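Local coordinates for protein arylsulfatase (PDB 7AJ0) that probably removes sulfate groups from fucoidan, a sulfated seaweed polysaccharide, as a calcium-binding sulfatase of the alkaline phosphatase superfamily, at residues 50-62 against 259-272. Sequence-based numbering, arbitrary orientation.
With CA (calcium ion), chain G.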
ATOM      1  N   ARG A  50      10.269  10.692  60.054  1.00 30.30           N
ATOM      2  CA  ARG A  50       9.631   9.465  59.591  1.00 29.96           C
ATOM      3  C   ARG A  50       9.922   9.284  58.108  1.00 29.16           C
ATOM      4  O   ARG A  50      10.428  10.188  57.437  1.00 31.31           O
ATOM      5  CB  ARG A  50       8.122   9.476  59.859  1.00 30.02           C
ATOM      6  CG  ARG A  50       7.335  10.569  59.140  1.00 33.82           C
ATOM      7  CD  ARG A  50       5.843  10.393  59.406  1.00 29.68           C
ATOM      8  NE  ARG A  50       5.003  11.321  58.656  1.00 29.27           N
ATOM      9  CZ  ARG A  50       4.474  12.437  59.157  1.00 29.59           C
ATOM     10  NH1 ARG A  50       4.697  12.789  60.418  1.00 30.32           N
ATOM     11  NH2 ARG A  50       3.716  13.203  58.386  1.00 29.21           N
ATOM     12  N   LYS A  51       9.594   8.092  57.606  1.00 28.88           N
ATOM     13  CA  LYS A  51       9.861   7.758  56.216  1.00 28.17           C
ATOM     14  C   LYS A  51       9.067   8.670  55.284  1.00 27.62           C
ATOM     15  O   LYS A  51       8.043   9.237  55.673  1.00 27.75           O
ATOM     16  CB  LYS A  51       9.510   6.297  55.948  1.00 28.08           C
ATOM     17  CG  LYS A  51      10.438   5.301  56.624  1.00 28.57           C
ATOM     18  CD  LYS A  51       9.899   3.883  56.504  1.00 41.44           C
ATOM     19  CE  LYS A  51      10.799   2.877  57.204  1.00 47.70           C
ATOM     20  NZ  LYS A  51      10.156   1.535  57.301  1.00 56.54           N
ATOM     21  N   PRO A  52       9.523   8.823  54.043  1.00 27.05           N
ATOM     22  CA  PRO A  52       8.854   9.746  53.122  1.00 26.58           C
ATOM     23  C   PRO A  52       7.553   9.194  52.566  1.00 26.26           C
ATOM     24  O   PRO A  52       7.342   7.983  52.480  1.00 26.24           O
ATOM     25  CB  PRO A  52       9.887   9.935  52.001  1.00 26.16           C
ATOM     26  CG  PRO A  52      10.675   8.668  52.011  1.00 26.23           C
ATOM     27  CD  PRO A  52      10.746   8.240  53.456  1.00 26.89           C
ATOM     28  N   ASN A  53       6.672  10.120  52.194  1.00 26.08           N
ATOM     29  CA  ASN A  53       5.465   9.779  51.466  1.00 25.74           C
ATOM     30  C   ASN A  53       5.785   9.630  49.981  1.00 25.14           C
ATOM     31  O   ASN A  53       6.759  10.189  49.469  1.00 27.03           O
ATOM     32  CB  ASN A  53       4.390  10.854  51.634  1.00 25.84           C
ATOM     33  CG  ASN A  53       4.273  11.352  53.057  1.00 26.47           C
ATOM     34  OD1 ASN A  53       4.072  10.575  53.990  1.00 26.89           O
ATOM     35  ND2 ASN A  53       4.395  12.663  53.231  1.00 26.61           N
ATOM     36  N   VAL A  54       4.948   8.869  49.287  1.00 24.87           N
ATOM     37  CA  VAL A  54       5.016   8.755  47.838  1.00 24.33           C
ATOM     38  C   VAL A  54       3.628   9.038  47.282  1.00 24.17           C
ATOM     39  O   VAL A  54       2.636   8.489  47.773  1.00 24.39           O
ATOM     40  CB  VAL A  54       5.507   7.369  47.379  1.00 24.20           C
ATOM     41  CG1 VAL A  54       5.533   7.304  45.858  1.00 23.69           C
ATOM     42  CG2 VAL A  54       6.883   7.072  47.954  1.00 24.42           C
ATOM     43  N   LEU A  55       3.560   9.905  46.280  1.00 23.83           N
ATOM     44  CA  LEU A  55       2.334  10.184  45.550  1.00 23.66           C
ATOM     45  C   LEU A  55       2.590   9.865  44.087  1.00 23.20           C
ATOM     46  O   LEU A  55       3.436  10.502  43.451  1.00 23.00           O
ATOM     47  CB  LEU A  55       1.905  11.643  45.722  1.00 23.78           C
ATOM     48  CG  LEU A  55       0.693  12.090  44.906  1.00 23.64           C
ATOM     49  CD1 LEU A  55      -0.568  11.366  45.346  1.00 23.86           C
ATOM     50  CD2 LEU A  55       0.517  13.602  45.011  1.00 23.78           C
ATOM     51  N   VAL A  56       1.891   8.862  43.571  1.00 23.45           N
ATOM     52  CA  VAL A  56       1.997   8.469  42.172  1.00 22.73           C
ATOM     53  C   VAL A  56       0.750   8.977  41.463  1.00 22.64           C
ATOM     54  O   VAL A  56      -0.357   8.482  41.701  1.00 22.82           O
ATOM     55  CB  VAL A  56       2.150   6.950  42.016  1.00 22.72           C
ATOM     56  CG1 VAL A  56       2.353   6.590  40.550  1.00 22.38           C
ATOM     57  CG2 VAL A  56       3.305   6.439  42.863  1.00 22.90           C
ATOM     58  N   LEU A  57       0.920   9.980  40.604  1.00 22.43           N
ATOM     59  CA  LEU A  57      -0.167  10.501  39.782  1.00 22.37           C
ATOM     60  C   LEU A  57      -0.162   9.735  38.463  1.00 22.10           C
ATOM     61  O   LEU A  57       0.736   9.917  37.633  1.00 21.87           O
ATOM     62  CB  LEU A  57      -0.006  11.999  39.547  1.00 22.37           C
ATOM     63  CG  LEU A  57      -0.041  12.883  40.792  1.00 22.69           C
ATOM     64  CD1 LEU A  57       0.319  14.318  40.435  1.00 35.03           C
ATOM     65  CD2 LEU A  57      -1.407  12.816  41.452  1.00 22.98           C
ATOM     66  N   LEU A  58      -1.154   8.876  38.276  1.00 22.18           N
ATOM     67  CA  LEU A  58      -1.212   7.965  37.139  1.00 22.02           C
ATOM     68  C   LEU A  58      -2.360   8.402  36.238  1.00 22.03           C
ATOM     69  O   LEU A  58      -3.531   8.184  36.560  1.00 22.27           O
ATOM     70  CB  LEU A  58      -1.389   6.529  37.619  1.00 22.18           C
ATOM     71  CG  LEU A  58      -1.208   5.414  36.594  1.00 22.07           C
ATOM     72  CD1 LEU A  58       0.206   5.391  36.036  1.00 26.64           C
ATOM     73  CD2 LEU A  58      -1.553   4.082  37.244  1.00 28.00           C
ATOM     74  N   VAL A  59      -2.022   9.022  35.118  1.00 21.83           N
ATOM     75  CA  VAL A  59      -3.010   9.422  34.124  1.00 21.86           C
ATOM     76  C   VAL A  59      -3.218   8.269  33.153  1.00 21.82           C
ATOM     77  O   VAL A  59      -2.281   7.533  32.826  1.00 21.66           O
ATOM     78  CB  VAL A  59      -2.568  10.701  33.389  1.00 21.75           C
ATOM     79  CG1 VAL A  59      -3.692  11.215  32.504  1.00 22.34           C
ATOM     80  CG2 VAL A  59      -2.146  11.761  34.390  1.00 29.78           C
ATOM     81  N   ASP A  60      -4.452   8.110  32.687  1.00 22.00           N
ATOM     82  CA  ASP A  60      -4.826   6.988  31.838  1.00 22.06           C
ATOM     83  C   ASP A  60      -4.700   7.378  30.371  1.00 23.01           C
ATOM     84  O   ASP A  60      -5.243   8.402  29.946  1.00 22.01           O
ATOM     85  CB  ASP A  60      -6.256   6.545  32.158  1.00 22.41           C
ATOM     86  CG  ASP A  60      -6.577   5.160  31.630  1.00 22.56           C
ATOM     87  OD1 ASP A  60      -5.697   4.532  31.012  1.00 25.19           O
ATOM     88  OD2 ASP A  60      -7.718   4.697  31.838  1.00 30.07           O
ATOM     89  N   ASP A  61      -3.970   6.562  29.606  1.00 21.82           N
ATOM     90  CA  ASP A  61      -3.873   6.714  28.154  1.00 21.78           C
ATOM     91  C   ASP A  61      -3.334   8.087  27.762  1.00 21.64           C
ATOM     92  O   ASP A  61      -3.776   8.691  26.782  1.00 21.74           O
ATOM     93  CB  ASP A  61      -5.227   6.461  27.485  1.00 22.07           C
ATOM     94  CG  ASP A  61      -5.674   5.015  27.596  1.00 22.26           C
ATOM     95  OD1 ASP A  61      -4.932   4.210  28.192  1.00 22.17           O
ATOM     96  OD2 ASP A  61      -6.762   4.680  27.083  1.00 22.56           O
ATOM     97  N   LEU A  62      -2.362   8.579  28.523  1.00 21.47           N
ATOM     98  CA  LEU A  62      -1.742   9.868  28.252  1.00 21.40           C
ATOM     99  C   LEU A  62      -0.508   9.669  27.381  1.00 21.30           C
ATOM    100  O   LEU A  62       0.369   8.864  27.707  1.00 21.13           O
ATOM    101  CB  LEU A  62      -1.357  10.564  29.556  1.00 21.38           C
ATOM    102  CG  LEU A  62      -0.821  11.991  29.427  1.00 21.39           C
ATOM    103  CD1 LEU A  62      -1.963  12.952  29.131  1.00 21.60           C
ATOM    104  CD2 LEU A  62      -0.066  12.410  30.680  1.00 29.39           C
ATOM    105  N   GLY A 259       0.127  11.455  61.604  1.00 35.83           N
ATOM    106  CA  GLY A 259       1.570  11.387  61.677  1.00 31.12           C
ATOM    107  C   GLY A 259       2.182  10.171  61.030  1.00 30.70           C
ATOM    108  O   GLY A 259       3.317   9.813  61.359  1.00 30.86           O
ATOM    109  N   LYS A 260       1.470   9.520  60.114  1.00 30.22           N
ATOM    110  CA  LYS A 260       1.983   8.319  59.473  1.00 29.86           C
ATOM    111  C   LYS A 260       2.333   8.589  58.015  1.00 29.02           C
ATOM    112  O   LYS A 260       1.674   9.390  57.346  1.00 28.67           O
ATOM    113  CB  LYS A 260       0.961   7.177  59.536  1.00 30.04           C
ATOM    114  CG  LYS A 260       0.781   6.588  60.927  1.00 30.93           C
ATOM    115  CD  LYS A 260      -0.306   5.523  60.946  1.00 37.91           C
ATOM    116  CE  LYS A 260      -0.473   4.933  62.338  1.00 46.68           C
ATOM    117  NZ  LYS A 260      -1.689   4.083  62.445  1.00 60.46           N
ATOM    118  N   PRO A 261       3.367   7.935  57.488  1.00 28.71           N
ATOM    119  CA  PRO A 261       3.665   8.081  56.060  1.00 27.95           C
ATOM    120  C   PRO A 261       2.536   7.501  55.222  1.00 27.61           C
ATOM    121  O   PRO A 261       1.930   6.488  55.580  1.00 27.89           O
ATOM    122  CB  PRO A 261       4.967   7.292  55.873  1.00 34.62           C
ATOM    123  CG  PRO A 261       5.492   7.037  57.258  1.00 32.06           C
ATOM    124  CD  PRO A 261       4.294   7.000  58.153  1.00 29.10           C
ATOM    125  N   PHE A 262       2.251   8.156  54.103  1.00 27.05           N
ATOM    126  CA  PHE A 262       1.221   7.688  53.191  1.00 26.72           C
ATOM    127  C   PHE A 262       1.847   7.271  51.867  1.00 26.11           C
ATOM    128  O   PHE A 262       2.845   7.844  51.420  1.00 25.83           O
ATOM    129  CB  PHE A 262       0.138   8.760  52.960  1.00 26.67           C
ATOM    130  CG  PHE A 262       0.578   9.920  52.107  1.00 26.23           C
ATOM    131  CD1 PHE A 262       0.616   9.813  50.724  1.00 25.64           C
ATOM    132  CD2 PHE A 262       0.919  11.130  52.687  1.00 26.46           C
ATOM    133  CE1 PHE A 262       1.015  10.876  49.940  1.00 25.30           C
ATOM    134  CE2 PHE A 262       1.313  12.202  51.907  1.00 26.12           C
ATOM    135  CZ  PHE A 262       1.361  12.075  50.532  1.00 25.55           C
ATOM    136  N   TYR A 263       1.264   6.243  51.261  1.00 25.97           N
ATOM    137  CA  TYR A 263       1.580   5.833  49.899  1.00 25.41           C
ATOM    138  C   TYR A 263       0.268   5.842  49.126  1.00 25.23           C
ATOM    139  O   TYR A 263      -0.607   5.005  49.374  1.00 25.51           O
ATOM    140  CB  TYR A 263       2.234   4.456  49.855  1.00 25.48           C
ATOM    141  CG  TYR A 263       2.705   4.081  48.469  1.00 24.95           C
ATOM    142  CD1 TYR A 263       1.812   3.615  47.515  1.00 24.72           C
ATOM    143  CD2 TYR A 263       4.040   4.206  48.110  1.00 26.00           C
ATOM    144  CE1 TYR A 263       2.233   3.280  46.245  1.00 24.29           C
ATOM    145  CE2 TYR A 263       4.473   3.871  46.841  1.00 25.33           C
ATOM    146  CZ  TYR A 263       3.564   3.408  45.913  1.00 24.07           C
ATOM    147  OH  TYR A 263       3.982   3.071  44.646  1.00 23.69           O
ATOM    148  N   LEU A 264       0.129   6.787  48.200  1.00 24.82           N
ATOM    149  CA  LEU A 264      -1.110   6.987  47.462  1.00 24.69           C
ATOM    150  C   LEU A 264      -0.838   6.871  45.972  1.00 24.16           C
ATOM    151  O   LEU A 264       0.024   7.576  45.437  1.00 23.85           O
ATOM    152  CB  LEU A 264      -1.723   8.354  47.781  1.00 24.81           C
ATOM    153  CG  LEU A 264      -2.907   8.754  46.900  1.00 24.67           C
ATOM    154  CD1 LEU A 264      -4.032   7.739  47.021  1.00 24.94           C
ATOM    155  CD2 LEU A 264      -3.405  10.145  47.255  1.00 24.84           C
ATOM    156  N   ILE A 265      -1.581   5.990  45.307  1.00 24.11           N
ATOM    157  CA  ILE A 265      -1.661   5.954  43.852  1.00 23.69           C
ATOM    158  C   ILE A 265      -2.979   6.634  43.483  1.00 23.74           C
ATOM    159  O   ILE A 265      -4.056   6.058  43.647  1.00 24.01           O
ATOM    160  CB  ILE A 265      -1.593   4.534  43.303  1.00 23.66           C
ATOM    161  CG1 ILE A 265      -0.215   3.927  43.559  1.00 26.99           C
ATOM    162  CG2 ILE A 265      -1.914   4.533  41.807  1.00 23.31           C
ATOM    163  CD1 ILE A 265      -0.124   2.450  43.232  1.00 23.71           C
ATOM    164  N   HIS A 266      -2.898   7.866  42.981  1.00 23.51           N
ATOM    165  CA  HIS A 266      -4.065   8.572  42.467  1.00 23.55           C
ATOM    166  C   HIS A 266      -4.183   8.255  40.980  1.00 23.22           C
ATOM    167  O   HIS A 266      -3.408   8.765  40.166  1.00 22.89           O
ATOM    168  CB  HIS A 266      -3.957  10.072  42.697  1.00 23.56           C
ATOM    169  CG  HIS A 266      -5.198  10.821  42.324  1.00 23.70           C
ATOM    170  ND1 HIS A 266      -6.233  11.033  43.210  1.00 24.14           N
ATOM    171  CD2 HIS A 266      -5.581  11.386  41.155  1.00 23.51           C
ATOM    172  CE1 HIS A 266      -7.194  11.709  42.605  1.00 24.21           C
ATOM    173  NE2 HIS A 266      -6.823  11.936  41.358  1.00 23.83           N
ATOM    174  N   SER A 267      -5.151   7.418  40.631  1.00 25.56           N
ATOM    175  CA  SER A 267      -5.288   6.856  39.289  1.00 23.15           C
ATOM    176  C   SER A 267      -6.464   7.536  38.596  1.00 23.23           C
ATOM    177  O   SER A 267      -7.608   7.097  38.706  1.00 23.55           O
ATOM    178  CB  SER A 267      -5.471   5.335  39.382  1.00 23.33           C
ATOM    179  OG  SER A 267      -5.726   4.754  38.115  1.00 23.20           O
ATOM    180  N   PHE A 268      -6.170   8.617  37.874  1.00 22.99           N
ATOM    181  CA  PHE A 268      -7.207   9.327  37.145  1.00 23.09           C
ATOM    182  C   PHE A 268      -7.995   8.367  36.263  1.00 23.18           C
ATOM    183  O   PHE A 268      -7.445   7.411  35.706  1.00 23.32           O
ATOM    184  CB  PHE A 268      -6.608  10.419  36.251  1.00 24.97           C
ATOM    185  CG  PHE A 268      -5.938  11.532  36.995  1.00 22.80           C
ATOM    186  CD1 PHE A 268      -6.660  12.634  37.414  1.00 23.06           C
ATOM    187  CD2 PHE A 268      -4.578  11.494  37.244  1.00 22.57           C
ATOM    188  CE1 PHE A 268      -6.044  13.666  38.086  1.00 23.11           C
ATOM    189  CE2 PHE A 268      -3.956  12.525  37.917  1.00 22.62           C
ATOM    190  CZ  PHE A 268      -4.691  13.613  38.335  1.00 22.89           C
ATOM    191  N   SER A 269      -9.295   8.632  36.126  1.00 23.49           N
ATOM    192  CA  SER A 269     -10.061   7.976  35.074  1.00 23.60           C
ATOM    193  C   SER A 269      -9.717   8.566  33.711  1.00 23.33           C
ATOM    194  O   SER A 269      -9.645   7.845  32.711  1.00 23.26           O
ATOM    195  CB  SER A 269     -11.558   8.103  35.339  1.00 25.94           C
ATOM    196  OG  SER A 269     -12.301   7.588  34.246  1.00 24.24           O
ATOM    197  N   LYS A 270      -9.505   9.876  33.653  1.00 23.24           N
ATOM    198  CA  LYS A 270      -9.080  10.514  32.414  1.00 25.92           C
ATOM    199  C   LYS A 270      -7.666  10.068  32.056  1.00 22.64           C
ATOM    200  O   LYS A 270      -6.868   9.729  32.933  1.00 22.51           O
ATOM    201  CB  LYS A 270      -9.148  12.032  32.559  1.00 23.10           C
ATOM    202  CG  LYS A 270     -10.566  12.569  32.618  1.00 23.52           C
ATOM    203  CD  LYS A 270     -10.629  13.915  33.321  1.00 23.67           C
ATOM    204  CE  LYS A 270     -12.055  14.452  33.343  1.00 24.14           C
ATOM    205  NZ  LYS A 270     -13.011  13.512  33.999  1.00 24.44           N
ATOM    206  N   ILE A 271      -7.344  10.067  30.753  1.00 22.50           N
ATOM    207  CA  ILE A 271      -8.207  10.530  29.680  1.00 22.69           C
ATOM    208  C   ILE A 271      -8.757   9.364  28.856  1.00 22.82           C
ATOM    209  O   ILE A 271      -8.813   9.425  27.627  1.00 22.84           O
ATOM    210  CB  ILE A 271      -7.448  11.509  28.745  1.00 22.73           C
ATOM    211  CG1 ILE A 271      -6.186  10.842  28.182  1.00 22.22           C
ATOM    212  CG2 ILE A 271      -7.076  12.780  29.491  1.00 22.51           C
ATOM    213  CD1 ILE A 271      -5.511  11.648  27.098  1.00 28.53           C
ATOM    214  N   HIS A 272      -9.148   8.293  29.538  1.00 22.95           N
ATOM    215  CA  HIS A 272      -9.769   7.164  28.862  1.00 23.17           C
ATOM    216  C   HIS A 272     -11.112   7.579  28.269  1.00 23.56           C
ATOM    217  O   HIS A 272     -11.835   8.406  28.832  1.00 23.75           O
ATOM    218  CB  HIS A 272      -9.968   6.004  29.837  1.00 23.32           C
ATOM    219  CG  HIS A 272      -9.986   4.657  29.184  1.00 23.44           C
ATOM    220  ND1 HIS A 272     -11.019   4.232  28.377  1.00 23.81           N
ATOM    221  CD2 HIS A 272      -9.098   3.635  29.229  1.00 23.30           C
ATOM    222  CE1 HIS A 272     -10.765   3.007  27.950  1.00 23.88           C
ATOM    223  NE2 HIS A 272      -9.605   2.624  28.451  1.00 23.58           N
TER
HETATM  224 CA    CA G 600      -4.572   2.944  30.038  1.00 22.07          CA
HETATM  225  O   HOH W   1       2.485  11.989  56.187  1.00 24.74           O
HETATM  226  O   HOH W   2      -5.034   6.189  35.724  1.00 22.07           O
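Strands 53-59 and 262-267 pair in parallel, their axes 4.9 Å apart and their N-to-C directions 11° apart, with V54, V56 and L58 bonding through both N and O to F262, L264, H266 and F268, the last bond weak. At the strand start the N53 amide lies stacked on the F262 ring, planes 12° apart, with N53 CB 3.4 Å from the ring centroid in a CH-pi contact, and N53 OD1 accepts from F262 N at 3.0 Å. F262 CG stands between its own backbone N and carbonyl carbon (chi1 73°), which swings the ring over N53; an alanine here would probably leave the N53 amide without its stacking surface and open a gap beside A255 of helix 240-258. On one sheet face V54 CB meets Y263 CD2 at 3.6 Å; on the other L55 CD1 meets L264 CD2 at 3.6 Å. Past the strands, D60 N bonds to K270 O and I271 N to D60 O, the latter 2.8 Å. At the C-terminal ends of the strands D60 OD1 and D61 OD1 bind calcium, completed by C102, D325 and N326. Each carboxylate is also held at OD2, D60 by K157 and D61 by K345, which would probably limit its rotation.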